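PDB 4YZR: polyketide biosynthesis cytochrome P450 PksS from Bacillus subtilis, which acts as a heme-dependent cytochrome P450 monooxygenase in the biosynthesis of the antibiotic polyketide bacillaene, taking dihydrobacillaene as its substrate. Local coordinates for residues R61-R64 / N68-N71; K199-R204 / E230-L235; C264-Q269 / N334-P339. All coordinates share one frame; numbering follows the deposited sequence.

Contact 1 of 3, residues R61-R64 / N68-N71. With HEM (protoporphyrin IX containing Fe), chain C.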
loop_
_atom_site.group_PDB
_atom_site.type_symbol
_atom_site.label_atom_id
_atom_site.label_comp_id
_atom_site.label_asym_id
_atom_site.label_seq_id
_atom_site.Cartn_x
_atom_site.Cartn_y
_atom_site.Cartn_z
ATOM N N ARG A 61 20.127 5.939 -12.711
ATOM C CA ARG A 61 20.728 7.100 -12.004
ATOM C C ARG A 61 19.921 7.341 -10.694
ATOM O O ARG A 61 20.317 8.241 -9.928
ATOM C CB ARG A 61 20.778 8.303 -12.867
ATOM C CG ARG A 61 21.765 8.037 -14.037
ATOM C CD ARG A 61 21.685 9.147 -15.015
ATOM N NE ARG A 61 20.339 9.310 -15.584
ATOM C CZ ARG A 61 19.937 10.116 -16.573
ATOM N NH1 ARG A 61 18.645 10.107 -16.917
ATOM N NH2 ARG A 61 20.768 10.870 -17.245
ATOM N N ILE A 62 18.885 6.586 -10.407
ATOM C CA ILE A 62 18.058 6.755 -9.202
ATOM C C ILE A 62 18.331 5.611 -8.301
ATOM O O ILE A 62 18.247 4.419 -8.814
ATOM C CB ILE A 62 16.581 6.864 -9.557
ATOM C CG1 ILE A 62 16.329 7.955 -10.541
ATOM C CG2 ILE A 62 15.736 7.034 -8.291
ATOM C CD1 ILE A 62 16.861 9.309 -10.129
ATOM N N THR A 63 18.657 5.766 -7.059
ATOM C CA THR A 63 18.907 4.756 -6.089
ATOM C C THR A 63 17.788 4.703 -5.033
ATOM O O THR A 63 17.230 5.736 -4.648
ATOM C CB THR A 63 20.316 4.873 -5.372
ATOM O OG1 THR A 63 20.561 3.808 -4.508
ATOM C CG2 THR A 63 20.377 6.137 -4.512
ATOM N N ARG A 64 17.633 3.563 -4.421
ATOM C CA ARG A 64 16.738 3.378 -3.326
ATOM C C ARG A 64 17.479 3.301 -2.029
ATOM O O ARG A 64 16.900 3.229 -1.032
ATOM C CB ARG A 64 15.961 2.070 -3.511
ATOM C CG ARG A 64 15.129 2.006 -4.761
ATOM C CD ARG A 64 14.291 3.259 -4.986
ATOM N NE ARG A 64 13.311 3.438 -3.935
ATOM C CZ ARG A 64 12.142 2.814 -3.881
ATOM N NH1 ARG A 64 11.732 2.077 -4.881
ATOM N NH2 ARG A 64 11.372 3.004 -2.846
ATOM N N ASN A 68 24.303 5.801 -1.155
ATOM C CA ASN A 68 24.944 6.211 -2.307
ATOM C C ASN A 68 25.065 7.654 -2.277
ATOM O O ASN A 68 25.770 8.176 -3.112
ATOM C CB ASN A 68 24.115 5.872 -3.543
ATOM C CG ASN A 68 24.340 4.502 -3.985
ATOM O OD1 ASN A 68 25.475 4.211 -4.438
ATOM N ND2 ASN A 68 23.398 3.608 -3.777
ATOM N N VAL A 69 24.254 8.361 -1.453
ATOM C CA VAL A 69 24.253 9.811 -1.627
ATOM C C VAL A 69 24.695 10.543 -0.364
ATOM O O VAL A 69 24.739 11.767 -0.365
ATOM C CB VAL A 69 22.932 10.388 -2.147
ATOM C CG1 VAL A 69 22.644 9.850 -3.514
ATOM C CG2 VAL A 69 21.757 10.154 -1.223
ATOM N N MET A 70 24.980 9.891 0.669
ATOM C CA MET A 70 25.455 10.456 1.929
ATOM C C MET A 70 26.980 10.361 2.001
ATOM O O MET A 70 27.519 9.290 1.922
ATOM C CB MET A 70 24.857 9.714 3.107
ATOM C CG MET A 70 23.379 9.905 3.280
ATOM S SD MET A 70 22.614 8.980 4.610
ATOM C CE MET A 70 23.251 9.875 6.009
ATOM N N ASN A 71 27.678 11.466 2.179
ATOM C CA ASN A 71 27.133 12.806 2.381
ATOM C C ASN A 71 26.133 13.055 3.543
ATOM O O ASN A 71 24.950 13.187 3.325
ATOM C CB ASN A 71 26.638 13.432 1.062
ATOM C CG ASN A 71 27.692 14.274 0.391
ATOM O OD1 ASN A 71 28.694 14.657 1.000
ATOM N ND2 ASN A 71 27.476 14.568 -0.857
HETATM C CHA HEM C . 6.151 -2.576 -2.981
HETATM C CHB HEM C . 1.712 -0.727 -3.464
HETATM C CHC HEM C . -0.071 -4.341 -0.743
HETATM C CHD HEM C . 4.375 -6.049 -0.166
HETATM C C1A HEM C . 5.114 -1.744 -3.333
HETATM C C2A HEM C . 5.160 -0.556 -4.197
HETATM C C3A HEM C . 3.959 -0.037 -4.263
HETATM C C4A HEM C . 3.057 -0.926 -3.526
HETATM C CMA HEM C . 3.556 1.225 -4.915
HETATM C CAA HEM C . 6.451 0.044 -4.767
HETATM C CBA HEM C . 7.053 1.035 -3.880
HETATM C CGA HEM C . 8.368 1.779 -4.375
HETATM O O1A HEM C . 8.709 2.738 -3.600
HETATM O O2A HEM C . 8.789 1.378 -5.395
HETATM C C1B HEM C . 0.838 -1.546 -2.753
HETATM C C2B HEM C . -0.581 -1.415 -2.696
HETATM C C3B HEM C . -1.121 -2.403 -1.941
HETATM C C4B HEM C . 0.026 -3.201 -1.507
HETATM C CMB HEM C . -1.278 -0.338 -3.390
HETATM C CAB HEM C . -2.488 -2.712 -1.561
HETATM C CBB HEM C . -3.490 -2.268 -2.233
HETATM C C1C HEM C . 0.940 -5.177 -0.352
HETATM C C2C HEM C . 0.868 -6.340 0.442
HETATM C C3C HEM C . 2.157 -6.848 0.617
HETATM C C4C HEM C . 3.020 -5.933 -0.059
HETATM C CMC HEM C . -0.456 -6.941 0.833
HETATM C CAC HEM C . 2.585 -8.031 1.345
HETATM C CBC HEM C . 1.948 -8.526 2.343
HETATM C C1D HEM C . 5.272 -5.267 -0.853
HETATM C C2D HEM C . 6.703 -5.450 -0.844
HETATM C C3D HEM C . 7.193 -4.475 -1.664
HETATM C C4D HEM C . 6.054 -3.692 -2.185
HETATM C CMD HEM C . 7.476 -6.554 -0.157
HETATM C CAD HEM C . 8.629 -4.231 -2.049
HETATM C CBD HEM C . 9.031 -4.977 -3.283
HETATM C CGD HEM C . 10.535 -4.865 -3.683
HETATM O O1D HEM C . 11.161 -3.931 -3.170
HETATM O O2D HEM C . 10.935 -5.696 -4.521
HETATM N NA HEM C . 3.805 -1.961 -3.042
HETATM N NB HEM C . 1.161 -2.684 -2.050
HETATM N NC HEM C . 2.254 -4.961 -0.665
HETATM N ND HEM C . 4.887 -4.202 -1.632
HETATM FE FE HEM C . 3.035 -3.496 -1.901
#
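Across the bend that follows strand 62-63, the chain comes back to within 7.3 Å of itself, measured from Thr63 CA to Asn68 CA, and the CB atoms of both residues point into the gap. Thr63 holds OG1 anti to its own nitrogen (chi1 -175°), which leaves the methyl CG2 between N and C. From there OG1 meets Asn68 ND2 at 2.9 Å, but the N-H points well off the oxygen (126°), so the bond is weak. Asp95 is the stronger partner of this hydroxyl, and Asp65 N also bonds to it, so Asn68, which is exposed, adds a third, weaker hold. Beside the hydroxyl, the methyl makes the apolar part of the contact: Thr63 CG2 lies 3.9 Å from Asn68 CB and 4.5 Å from Val69 CG1. Trp295, which touches both Thr63 and Val69, lies on strand 295-296, the antiparallel partner of strand 62-63. This is the stretch of the P450 fold where a short strand after helix B runs into the B-C loop, and here it also reaches the heme. Arg64 points away from Asn68, and its chain, bent at chi2 and chi3, brings the guanidinium to one heme propionate. NH1 donates to HEM O2A at 3.1 Å, fairly straight at 152°, while NH2 donates to HEM O1A at 2.8 Å; both oxygens of the carboxylate are thus engaged by one arginine. Asn293 O accepts from Arg64 NE, which limits rotation of the guanidinium, and Arg294, His350, His99 and Arg103 supply further hydrogen bonds to the heme.

Contact 2 of 3, residues K199-R204 / E230-L235; sequences KLIHDR and ELYSML
On helix 183-206, turned away from the side where Ile201 meets Leu231 and Tyr232, Lys199 NZ and Asp203 OD2 form a salt bridge of 3.0 Å that uses the syn lone pair of the carboxylate. The other oxygen, Asp203 OD1, accepts from His202 ND1 at 3.3 Å, met on the anti side and close to the imidazole plane. Both carboxylate oxygens are therefore engaged on this outer side, consistent with a negatively charged Asp203.

The side facing helix 228-259 is apolar. The two helical segments stand 11.6 Å apart at their axes and are inclined at 119°, and Ile201 does most of the bridging. Its CG1 lies anti to the carbonyl carbon, and the extended chi2 of 162° carries CD1 straight out to the other helix. There the methyl sits among three residues: Leu231 CB at 3.9 Å, Tyr232 CE1 at 3.8 Å and Leu235 CD1 at 4.2 Å. It comes to Tyr232 at the ring edge, near the ring plane, and does not lie over a face. The second branch, Ile201 CG2, runs beside Leu231 CD1 at 4.0 Å.

In P450 terms these are helices G and I, with Leu216 of helix 212-218 touching Leu235 beside the junction. Tyr232 also packs on Lys194, Ile197 and Ala198, which extends the contact back along helix 183-206. A membrane-spanning segment has been predicted for 231-251, yet Leu231, Tyr232 and Leu235 are buried within the protein here. With one isoleucine methyl set among three neighbours, the union of the two segments rests on van der Waals contact and hydrophobic burial, while the Lys199-Asp203 salt bridge lies on the side of helix 183-206 turned away from Leu231.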
loop_
_atom_site.group_PDB
_atom_site.type_symbol
_atom_site.label_atom_id
_atom_site.label_comp_id
_atom_site.label_asym_id
_atom_site.label_seq_id
_atom_site.Cartn_x
_atom_site.Cartn_y
_atom_site.Cartn_z
ATOM N N LYS A 199 11.249 -14.168 18.831
ATOM C CA LYS A 199 10.794 -15.396 19.507
ATOM C C LYS A 199 10.103 -16.363 18.573
ATOM O O LYS A 199 10.341 -17.552 18.525
ATOM C CB LYS A 199 9.891 -15.083 20.677
ATOM C CG LYS A 199 9.334 -16.347 21.363
ATOM C CD LYS A 199 8.334 -16.012 22.459
ATOM C CE LYS A 199 7.465 -17.215 22.857
ATOM N NZ LYS A 199 8.189 -18.522 22.963
ATOM N N LEU A 200 9.221 -15.841 17.677
ATOM C CA LEU A 200 8.560 -16.735 16.726
ATOM C C LEU A 200 9.602 -17.345 15.803
ATOM O O LEU A 200 9.485 -18.498 15.446
ATOM C CB LEU A 200 7.534 -15.944 15.871
ATOM C CG LEU A 200 6.400 -15.348 16.673
ATOM C CD1 LEU A 200 5.334 -14.754 15.729
ATOM C CD2 LEU A 200 5.738 -16.282 17.650
ATOM N N ILE A 201 10.581 -16.576 15.350
ATOM C CA ILE A 201 11.595 -17.067 14.427
ATOM C C ILE A 201 12.389 -18.195 15.129
ATOM O O ILE A 201 12.580 -19.272 14.577
ATOM C CB ILE A 201 12.536 -15.960 14.049
ATOM C CG1 ILE A 201 11.893 -15.011 13.026
ATOM C CG2 ILE A 201 13.855 -16.499 13.441
ATOM C CD1 ILE A 201 12.512 -13.721 12.905
ATOM N N HIS A 202 12.757 -17.937 16.358
ATOM C CA HIS A 202 13.525 -18.998 17.112
ATOM C C HIS A 202 12.741 -20.262 17.205
ATOM O O HIS A 202 13.248 -21.355 16.906
ATOM C CB HIS A 202 13.851 -18.459 18.454
ATOM C CG HIS A 202 14.534 -19.454 19.346
ATOM N ND1 HIS A 202 13.854 -20.194 20.289
ATOM C CD2 HIS A 202 15.829 -19.833 19.424
ATOM C CE1 HIS A 202 14.708 -20.981 20.927
ATOM N NE2 HIS A 202 15.907 -20.797 20.400
ATOM N N ASP A 203 11.463 -20.158 17.562
ATOM C CA ASP A 203 10.654 -21.290 17.771
ATOM C C ASP A 203 10.438 -22.035 16.529
ATOM O O ASP A 203 10.473 -23.266 16.526
ATOM C CB ASP A 203 9.326 -20.894 18.428
ATOM C CG ASP A 203 9.489 -20.350 19.828
ATOM O OD1 ASP A 203 10.608 -20.349 20.444
ATOM O OD2 ASP A 203 8.438 -19.895 20.303
ATOM N N ARG A 204 10.229 -21.321 15.385
ATOM C CA ARG A 204 9.905 -21.995 14.151
ATOM C C ARG A 204 11.094 -22.536 13.348
ATOM O O ARG A 204 10.903 -23.348 12.492
ATOM C CB ARG A 204 8.997 -21.071 13.265
ATOM C CG ARG A 204 7.708 -20.859 14.023
ATOM C CD ARG A 204 6.802 -19.726 13.497
ATOM N NE ARG A 204 5.671 -19.524 14.404
ATOM C CZ ARG A 204 4.606 -18.781 14.147
ATOM N NH1 ARG A 204 4.558 -18.031 13.012
ATOM N NH2 ARG A 204 3.726 -18.567 15.080
ATOM N N GLU A 230 17.905 -9.872 8.405
ATOM C CA GLU A 230 17.187 -9.852 7.119
ATOM C C GLU A 230 15.747 -10.346 7.353
ATOM O O GLU A 230 14.810 -9.801 6.731
ATOM C CB GLU A 230 17.860 -10.690 6.067
ATOM C CG GLU A 230 19.135 -10.046 5.594
ATOM C CD GLU A 230 19.950 -10.812 4.630
ATOM O OE1 GLU A 230 20.610 -10.141 3.742
ATOM O OE2 GLU A 230 19.887 -12.052 4.656
ATOM N N LEU A 231 15.533 -11.314 8.231
ATOM C CA LEU A 231 14.182 -11.739 8.578
ATOM C C LEU A 231 13.441 -10.618 9.269
ATOM O O LEU A 231 12.235 -10.392 8.935
ATOM C CB LEU A 231 14.251 -12.955 9.470
ATOM C CG LEU A 231 14.662 -14.218 8.836
ATOM C CD1 LEU A 231 15.128 -15.276 9.859
ATOM C CD2 LEU A 231 13.621 -14.834 7.915
ATOM N N TYR A 232 14.031 -9.921 10.208
ATOM C CA TYR A 232 13.341 -8.812 10.846
ATOM C C TYR A 232 12.919 -7.810 9.781
ATOM O O TYR A 232 11.790 -7.313 9.814
ATOM C CB TYR A 232 14.228 -8.074 11.853
ATOM C CG TYR A 232 14.752 -8.955 12.979
ATOM C CD1 TYR A 232 14.142 -10.148 13.356
ATOM C CD2 TYR A 232 15.888 -8.580 13.681
ATOM C CE1 TYR A 232 14.641 -10.949 14.439
ATOM C CE2 TYR A 232 16.346 -9.380 14.720
ATOM C CZ TYR A 232 15.718 -10.510 15.057
ATOM O OH TYR A 232 16.237 -11.290 16.058
ATOM N N SER A 233 13.831 -7.419 8.913
ATOM C CA SER A 233 13.525 -6.419 7.894
ATOM C C SER A 233 12.411 -6.860 6.962
ATOM O O SER A 233 11.484 -6.059 6.606
ATOM C CB SER A 233 14.781 -6.066 7.011
ATOM O OG SER A 233 15.742 -5.462 7.793
ATOM N N MET A 234 12.442 -8.120 6.533
ATOM C CA MET A 234 11.515 -8.646 5.605
ATOM C C MET A 234 10.132 -8.711 6.243
ATOM O O MET A 234 9.137 -8.331 5.635
ATOM C CB MET A 234 11.944 -9.969 5.058
ATOM C CG MET A 234 11.115 -10.478 3.897
ATOM S SD MET A 234 11.391 -9.702 2.372
ATOM C CE MET A 234 12.961 -10.393 1.871
ATOM N N LEU A 235 10.063 -9.260 7.457
ATOM C CA LEU A 235 8.747 -9.410 8.118
ATOM C C LEU A 235 8.193 -8.037 8.459
ATOM O O LEU A 235 6.972 -7.808 8.345
ATOM C CB LEU A 235 8.915 -10.248 9.353
ATOM C CG LEU A 235 9.142 -11.706 8.994
ATOM C CD1 LEU A 235 9.508 -12.428 10.296
ATOM C CD2 LEU A 235 7.956 -12.335 8.350
#

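Contact 3 of 3, residues C264-Q269 / N334-P339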
loop_
_atom_site.group_PDB
_atom_site.type_symbol
_atom_site.label_atom_id
_atom_site.label_comp_id
_atom_site.label_asym_id
_atom_site.label_seq_id
_atom_site.Cartn_x
_atom_site.Cartn_y
_atom_site.Cartn_z
ATOM N N CYS A 264 -21.243 0.864 -9.458
ATOM C CA CYS A 264 -21.539 -0.088 -8.362
ATOM C C CYS A 264 -22.599 -1.126 -8.791
ATOM O O CYS A 264 -22.479 -2.291 -8.624
ATOM C CB CYS A 264 -22.045 0.670 -7.209
ATOM S SG CYS A 264 -22.143 -0.402 -5.755
ATOM N N GLU A 265 -23.634 -0.585 -9.435
ATOM C CA GLU A 265 -24.730 -1.485 -9.945
ATOM C C GLU A 265 -24.286 -2.451 -10.993
ATOM O O GLU A 265 -24.631 -3.629 -10.912
ATOM C CB GLU A 265 -25.846 -0.608 -10.493
ATOM C CG GLU A 265 -27.153 -1.338 -10.794
ATOM C CD GLU A 265 -27.735 -2.016 -9.581
ATOM O OE1 GLU A 265 -27.798 -1.363 -8.516
ATOM O OE2 GLU A 265 -28.080 -3.211 -9.688
ATOM N N LYS A 266 -23.361 -2.047 -11.884
ATOM C CA LYS A 266 -22.815 -2.980 -12.848
ATOM C C LYS A 266 -22.176 -4.159 -12.170
ATOM O O LYS A 266 -22.293 -5.286 -12.566
ATOM C CB LYS A 266 -21.812 -2.312 -13.785
ATOM C CG LYS A 266 -22.448 -1.270 -14.721
ATOM C CD LYS A 266 -21.396 -0.675 -15.665
ATOM C CE LYS A 266 -21.866 0.449 -16.541
ATOM N NZ LYS A 266 -20.787 1.314 -17.092
ATOM N N LEU A 267 -21.349 -3.813 -11.169
ATOM C CA LEU A 267 -20.608 -4.873 -10.539
ATOM C C LEU A 267 -21.494 -5.819 -9.677
ATOM O O LEU A 267 -21.287 -6.994 -9.602
ATOM C CB LEU A 267 -19.549 -4.195 -9.587
ATOM C CG LEU A 267 -18.620 -5.173 -8.821
ATOM C CD1 LEU A 267 -17.914 -6.148 -9.706
ATOM C CD2 LEU A 267 -17.600 -4.354 -7.947
ATOM N N LYS A 268 -22.439 -5.229 -9.023
ATOM C CA LYS A 268 -23.402 -5.977 -8.230
ATOM C C LYS A 268 -24.189 -6.970 -9.101
ATOM O O LYS A 268 -24.308 -8.132 -8.729
ATOM C CB LYS A 268 -24.320 -5.007 -7.569
ATOM C CG LYS A 268 -25.341 -5.569 -6.643
ATOM C CD LYS A 268 -26.147 -4.368 -6.113
ATOM C CE LYS A 268 -25.319 -3.493 -5.206
ATOM N NZ LYS A 268 -26.056 -2.233 -4.976
ATOM N N GLN A 269 -24.576 -6.540 -10.275
ATOM C CA GLN A 269 -25.339 -7.423 -11.214
ATOM C C GLN A 269 -24.499 -8.418 -11.901
ATOM O O GLN A 269 -24.935 -9.542 -12.172
ATOM C CB GLN A 269 -26.016 -6.572 -12.254
ATOM C CG GLN A 269 -27.105 -5.693 -11.645
ATOM C CD GLN A 269 -27.997 -5.012 -12.683
ATOM O OE1 GLN A 269 -28.388 -5.610 -13.705
ATOM N NE2 GLN A 269 -28.360 -3.774 -12.417
ATOM N N ASN A 334 -14.473 3.765 -14.576
ATOM C CA ASN A 334 -14.960 2.771 -15.500
ATOM C C ASN A 334 -14.443 1.370 -15.081
ATOM O O ASN A 334 -13.324 1.006 -15.363
ATOM C CB ASN A 334 -14.490 3.080 -16.946
ATOM C CG ASN A 334 -14.867 2.011 -17.916
ATOM O OD1 ASN A 334 -15.603 1.154 -17.580
ATOM N ND2 ASN A 334 -14.336 2.063 -19.159
ATOM N N ILE A 335 -15.314 0.669 -14.393
ATOM C CA ILE A 335 -14.942 -0.616 -13.866
ATOM C C ILE A 335 -14.653 -1.729 -14.833
ATOM O O ILE A 335 -14.173 -2.796 -14.436
ATOM C CB ILE A 335 -15.803 -1.079 -12.709
ATOM C CG1 ILE A 335 -17.201 -1.472 -13.192
ATOM C CG2 ILE A 335 -15.758 -0.060 -11.597
ATOM C CD1 ILE A 335 -17.977 -2.392 -12.342
ATOM N N ASN A 336 -14.938 -1.463 -16.129
ATOM C CA ASN A 336 -14.608 -2.289 -17.218
ATOM C C ASN A 336 -13.410 -1.882 -18.053
ATOM O O ASN A 336 -13.117 -2.534 -19.047
ATOM C CB ASN A 336 -15.854 -2.535 -18.152
ATOM C CG ASN A 336 -16.898 -3.364 -17.443
ATOM O OD1 ASN A 336 -16.736 -4.567 -17.258
ATOM N ND2 ASN A 336 -17.878 -2.726 -16.925
ATOM N N ARG A 337 -12.594 -0.924 -17.564
ATOM C CA ARG A 337 -11.465 -0.433 -18.293
ATOM C C ARG A 337 -10.489 -1.507 -18.556
ATOM O O ARG A 337 -10.108 -2.310 -17.708
ATOM C CB ARG A 337 -10.855 0.751 -17.518
ATOM C CG ARG A 337 -9.654 1.504 -18.107
ATOM C CD ARG A 337 -9.232 2.685 -17.167
ATOM N NE ARG A 337 -10.145 3.780 -16.864
ATOM C CZ ARG A 337 -10.377 4.832 -17.560
ATOM N NH1 ARG A 337 -11.176 5.832 -17.148
ATOM N NH2 ARG A 337 -9.749 4.927 -18.693
ATOM N N SER A 338 -10.123 -1.749 -19.844
ATOM C CA SER A 338 -9.267 -2.897 -20.180
ATOM C C SER A 338 -8.579 -2.720 -21.552
ATOM O O SER A 338 -9.309 -2.406 -22.460
ATOM C CB SER A 338 -10.068 -4.175 -20.248
ATOM O OG SER A 338 -9.213 -5.299 -20.487
ATOM N N PRO A 339 -7.258 -2.693 -21.681
ATOM C CA PRO A 339 -6.268 -2.711 -20.585
ATOM C C PRO A 339 -6.293 -1.498 -19.586
ATOM O O PRO A 339 -6.864 -0.483 -19.788
ATOM C CB PRO A 339 -4.900 -2.826 -21.363
ATOM C CG PRO A 339 -5.168 -2.131 -22.640
ATOM C CD PRO A 339 -6.645 -2.275 -22.978
HETATM O O HOH W 1 -18.011 0.233 -16.737
#
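Ile335 places its CG1 between its own nitrogen and carbonyl carbon (chi1 72°), and an extended chi2 then drives CD1 against helix 261-269 at Leu267. That methyl rests 3.6 Å from Leu267 CB and 3.8 Å from Leu267 N, close against the helix backbone. Lys266 CB lies beside the same methyl, 4.1 Å from Ile335 CD1. Beyond CG the exposed lysine runs extended past the Asn336 amide, and so carries its ammonium to a water shared by both segments. Lys266 NZ donates to this water at 3.0 Å, Asn336 ND2 does likewise at 3.0 Å, and the water donates in turn to Asn334 OD1 at 2.7 Å. The same OD1 accepts from Asn336 N at 3.1 Å, an Asx turn in which the donor sits 51° above the carbonyl plane, away from either lone pair. This turn coincides with a type I beta turn from Asn334 to Arg337, so side chain and backbone together fix the bend that presents Ile335. Glu263 ties the two segments a second time, through a salt bridge to Lys266 NZ and a hydrogen bond from Ile335 N. Arg337, which closes the turn, forms a salt bridge with Glu280 and comes close to Arg283, both on helix 274-285, helix K. Glu280 and Arg283 have the spacing of the P450 ExxR motif, and Arg337 fits the place of the third member of the Glu-Arg-Arg triad; helix 261-269, helix J of the P450 fold, packs against the meander region that leads to the heme-thiolate loop.

The three contacts are separate regions of a single P450 domain, following one another along the chain without touching. Contacts 1 and 2 are the nearer pair, with centres 29 Å and nearest atoms about 12 Å apart. Contact 3 lies across the chain's centre from both, its centre 42 Å from contact 1 and 41 Å from contact 2. Their relation to the heme differs: contact 1 reaches a propionate through Arg64, whereas in contact 2 the side chain of Leu235 stays about 9 Å from the heme. Contact 3 relates to it through sequence, since the 334-339 segment precedes Cys352, the probable axial ligand. Helices 228-259 and 261-269 are consecutive, joining contacts 2 and 3.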